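Local atomic coordinates of cell wall surface anchor family protein (Streptococcus agalactiae, PDB entry 3PHS), a protein that serves as a minor pilin subunit of a Gram-positive pathogen, carrying an IgG-like domain that mediates adhesion to lung epithelial cells. Residues 93-105 with 113-125. Residues are numbered along the deposited sequence; the frame is centred on the assembly and turned at random.
Sequences NQLPDGIYYGLAV and NVSAFLVDLSEDK
Gly98, Tyr100 and Gly102 pair with Leu121, Val119 and Phe117 as the two arms of an antiparallel beta hairpin. The strand axes approach to 4.6 Å, their directions 154° apart. Each of these three pairs is hydrogen-bonded in both directions; Val119 N to Tyr100 O is the shortest bond, 2.7 Å. Beyond Gly102 direct pairing between the two segments is interrupted, and a water links Ala104 N to Val114 O; Ala104 pairs again with Asn111.

One face carries Tyr100, Phe117, Val119 and Leu121. The Phe117 ring lies over Gly102, whose CA is 4.0 Å from the ring centroid. Its chi1 of 49° sets CG between the backbone N and the carbonyl carbon, turning the ring back over the partner strand. Leu121 CD2 touches both Leu95 CB and Tyr100 CE1, 3.7 Å from the latter; the contact with Leu95 is tight. Tyr100 OH donates a 2.5 Å bond to Pro96 O, which lies at the ring edge.

On the other face, Leu118 CD2 sits at the edge of the Tyr101 ring, 3.8 Å from Tyr101 CB. The hydroxyl end of that ring reaches Ala116 CB, and its OH bonds to Asn65 of helix 60-65. Ile99 CD1 rests 3.3 Å from Asp120 OD1, while a water joins this oxygen to Gly98 O. Ahead of the strand, Asp97 OD2 is bonded to His13 and, through another water, to Ser122 O.

Strand 109-121 is an outermost strand, within this chain, of a four-stranded antiparallel sheet in an Ig-like domain. Phe117, Val119 and Leu121 are buried on one face, while the exposed carboxylates of Asp97 and Asp120 are tied to the backbone through water.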
# COMPACT_ATOMS: atom_id res chain seq x y z
N ASN A 93 -16.92 21.45 5.62
CA ASN A 93 -17.62 22.72 5.81
C ASN A 93 -17.57 23.25 7.22
O ASN A 93 -17.73 22.50 8.21
CB ASN A 93 -19.07 22.57 5.35
CG ASN A 93 -19.16 22.24 3.89
OD1 ASN A 93 -19.58 21.14 3.51
ND2 ASN A 93 -18.69 23.14 3.06
N GLN A 94 -17.31 24.55 7.31
CA GLN A 94 -17.24 25.27 8.59
C GLN A 94 -16.32 24.66 9.63
O GLN A 94 -16.68 24.51 10.81
CB GLN A 94 -18.65 25.48 9.13
CG GLN A 94 -19.55 26.12 8.09
CD GLN A 94 -20.68 26.89 8.71
OE1 GLN A 94 -21.83 26.46 8.62
NE2 GLN A 94 -20.37 28.02 9.34
N LEU A 95 -15.12 24.28 9.19
CA LEU A 95 -14.10 23.81 10.12
C LEU A 95 -13.59 24.99 10.93
O LEU A 95 -13.34 26.06 10.36
CB LEU A 95 -12.95 23.17 9.34
CG LEU A 95 -12.97 21.65 9.10
CD1 LEU A 95 -14.29 21.12 8.56
CD2 LEU A 95 -11.80 21.31 8.17
N PRO A 96 -13.44 24.81 12.26
CA PRO A 96 -12.85 25.84 13.11
C PRO A 96 -11.43 26.12 12.68
O PRO A 96 -10.71 25.21 12.20
CB PRO A 96 -12.85 25.20 14.49
CG PRO A 96 -13.98 24.27 14.46
CD PRO A 96 -13.90 23.68 13.08
N ASP A 97 -11.05 27.38 12.83
CA ASP A 97 -9.71 27.81 12.58
C ASP A 97 -8.76 26.90 13.37
O ASP A 97 -9.02 26.60 14.55
CB ASP A 97 -9.62 29.29 12.98
CG ASP A 97 -8.36 29.93 12.52
OD1 ASP A 97 -7.32 29.62 13.12
OD2 ASP A 97 -8.41 30.71 11.54
N GLY A 98 -7.72 26.40 12.73
CA GLY A 98 -6.85 25.42 13.39
C GLY A 98 -5.87 24.75 12.45
O GLY A 98 -5.78 25.10 11.28
N ILE A 99 -5.11 23.79 12.99
CA ILE A 99 -4.18 22.98 12.20
C ILE A 99 -4.77 21.59 12.12
O ILE A 99 -5.19 21.04 13.13
CB ILE A 99 -2.74 22.90 12.85
CG1 ILE A 99 -2.12 24.29 13.13
CG2 ILE A 99 -1.79 22.03 11.99
CD1 ILE A 99 -2.23 25.23 11.99
N TYR A 100 -4.83 21.03 10.91
CA TYR A 100 -5.44 19.73 10.69
C TYR A 100 -4.47 18.79 9.99
O TYR A 100 -3.76 19.20 9.07
CB TYR A 100 -6.69 19.84 9.82
CG TYR A 100 -7.81 20.60 10.48
CD1 TYR A 100 -7.78 22.01 10.52
CD2 TYR A 100 -8.86 19.92 11.10
CE1 TYR A 100 -8.83 22.73 11.16
CE2 TYR A 100 -9.90 20.63 11.75
CZ TYR A 100 -9.87 22.02 11.77
OH TYR A 100 -10.89 22.70 12.42
N TYR A 101 -4.47 17.55 10.44
CA TYR A 101 -3.76 16.48 9.77
C TYR A 101 -4.79 15.70 8.99
O TYR A 101 -5.76 15.19 9.56
CB TYR A 101 -3.11 15.58 10.81
CG TYR A 101 -2.42 14.35 10.25
CD1 TYR A 101 -1.19 14.45 9.60
CD2 TYR A 101 -2.99 13.08 10.42
CE1 TYR A 101 -0.55 13.31 9.11
CE2 TYR A 101 -2.36 11.93 9.93
CZ TYR A 101 -1.14 12.07 9.29
OH TYR A 101 -0.51 10.94 8.83
N GLY A 102 -4.55 15.56 7.69
CA GLY A 102 -5.46 14.87 6.78
C GLY A 102 -4.82 13.65 6.15
O GLY A 102 -3.64 13.66 5.84
N LEU A 103 -5.61 12.59 5.97
CA LEU A 103 -5.13 11.38 5.31
C LEU A 103 -6.29 10.69 4.63
O LEU A 103 -7.44 10.94 4.98
CB LEU A 103 -4.49 10.42 6.33
CG LEU A 103 -5.38 9.55 7.21
CD1 LEU A 103 -4.55 8.52 7.95
CD2 LEU A 103 -6.14 10.41 8.21
N ALA A 104 -6.01 9.85 3.65
CA ALA A 104 -7.03 8.96 3.11
C ALA A 104 -7.00 7.65 3.88
O ALA A 104 -5.92 7.13 4.22
CB ALA A 104 -6.81 8.71 1.62
N VAL A 105 -8.19 7.11 4.11
CA VAL A 105 -8.36 5.83 4.83
C VAL A 105 -8.95 4.76 3.91
O VAL A 105 -9.86 5.03 3.12
CB VAL A 105 -9.26 6.01 6.09
CG1 VAL A 105 -9.49 4.67 6.82
CG2 VAL A 105 -8.63 7.00 7.05
N ASN A 113 -1.00 5.09 -0.35
CA ASN A 113 -0.84 5.65 -1.69
C ASN A 113 -1.25 7.14 -1.79
O ASN A 113 -1.10 7.77 -2.83
CB ASN A 113 -1.56 4.78 -2.71
CG ASN A 113 -0.98 3.38 -2.76
OD1 ASN A 113 0.24 3.21 -2.88
ND2 ASN A 113 -1.82 2.37 -2.60
N VAL A 114 -1.76 7.67 -0.67
CA VAL A 114 -2.04 9.08 -0.54
C VAL A 114 -1.12 9.63 0.55
O VAL A 114 -1.14 9.15 1.68
CB VAL A 114 -3.52 9.31 -0.16
CG1 VAL A 114 -3.83 10.82 -0.06
CG2 VAL A 114 -4.42 8.65 -1.22
N SER A 115 -0.32 10.64 0.20
CA SER A 115 0.54 11.26 1.18
C SER A 115 -0.31 12.08 2.13
O SER A 115 -1.09 12.94 1.69
CB SER A 115 1.59 12.15 0.50
OG SER A 115 2.54 11.34 -0.19
N ALA A 116 -0.19 11.79 3.43
CA ALA A 116 -0.88 12.58 4.45
C ALA A 116 -0.28 13.99 4.51
O ALA A 116 0.86 14.22 4.08
CB ALA A 116 -0.77 11.90 5.80
N PHE A 117 -1.04 14.94 5.05
CA PHE A 117 -0.63 16.34 4.98
C PHE A 117 -1.10 17.11 6.21
O PHE A 117 -2.04 16.69 6.89
CB PHE A 117 -1.22 17.01 3.72
CG PHE A 117 -2.68 16.76 3.54
CD1 PHE A 117 -3.13 15.66 2.80
CD2 PHE A 117 -3.61 17.59 4.17
CE1 PHE A 117 -4.48 15.40 2.68
CE2 PHE A 117 -4.97 17.34 4.04
CZ PHE A 117 -5.41 16.25 3.30
N LEU A 118 -0.47 18.25 6.45
CA LEU A 118 -1.00 19.19 7.43
C LEU A 118 -1.65 20.35 6.69
O LEU A 118 -1.14 20.80 5.67
CB LEU A 118 0.11 19.69 8.35
CG LEU A 118 0.61 18.69 9.38
CD1 LEU A 118 1.87 19.24 10.04
CD2 LEU A 118 -0.50 18.36 10.42
N VAL A 119 -2.79 20.82 7.19
CA VAL A 119 -3.41 22.05 6.64
C VAL A 119 -3.38 23.13 7.74
O VAL A 119 -3.90 22.91 8.83
CB VAL A 119 -4.89 21.86 6.23
CG1 VAL A 119 -5.35 23.06 5.36
CG2 VAL A 119 -5.14 20.54 5.49
N ASP A 120 -2.78 24.28 7.43
CA ASP A 120 -2.81 25.44 8.30
C ASP A 120 -4.09 26.21 7.93
O ASP A 120 -4.08 27.12 7.07
CB ASP A 120 -1.54 26.26 8.01
CG ASP A 120 -1.35 27.46 8.92
OD1 ASP A 120 -2.15 27.72 9.84
OD2 ASP A 120 -0.34 28.17 8.68
N LEU A 121 -5.21 25.82 8.55
CA LEU A 121 -6.54 26.31 8.17
C LEU A 121 -6.87 27.65 8.84
O LEU A 121 -7.59 27.72 9.84
CB LEU A 121 -7.64 25.26 8.40
CG LEU A 121 -8.96 25.56 7.68
CD1 LEU A 121 -8.82 25.31 6.16
CD2 LEU A 121 -10.10 24.72 8.34
N SER A 122 -6.29 28.70 8.25
CA SER A 122 -6.49 30.08 8.67
C SER A 122 -7.38 30.88 7.71
O SER A 122 -7.66 32.07 7.95
CB SER A 122 -5.11 30.74 8.70
OG SER A 122 -4.53 30.72 7.41
N GLU A 123 -7.80 30.22 6.63
CA GLU A 123 -8.59 30.78 5.53
C GLU A 123 -9.16 29.57 4.77
O GLU A 123 -8.73 28.44 5.01
CB GLU A 123 -7.69 31.60 4.58
CG GLU A 123 -6.45 30.83 4.06
CD GLU A 123 -5.60 31.64 3.08
OE1 GLU A 123 -5.73 32.88 3.08
OE2 GLU A 123 -4.81 31.04 2.33
N ASP A 124 -10.11 29.81 3.84
CA ASP A 124 -10.58 28.71 2.98
C ASP A 124 -9.41 28.11 2.19
O ASP A 124 -8.54 28.85 1.70
CB ASP A 124 -11.64 29.19 2.00
CG ASP A 124 -12.88 29.73 2.69
OD1 ASP A 124 -13.60 30.48 2.02
OD2 ASP A 124 -13.15 29.38 3.85
N LYS A 125 -9.42 26.79 2.05
CA LYS A 125 -8.30 26.09 1.40
C LYS A 125 -8.79 25.07 0.39
O LYS A 125 -9.79 24.39 0.63
CB LYS A 125 -7.45 25.35 2.45
CG LYS A 125 -6.61 26.23 3.40
CD LYS A 125 -5.39 26.80 2.69
CE LYS A 125 -4.45 27.53 3.68
NZ LYS A 125 -3.54 28.41 2.89
O HOH W 1 -7.38 32.76 10.68
O HOH W 2 -4.36 27.71 11.19
O HOH W 3 -3.31 8.82 3.33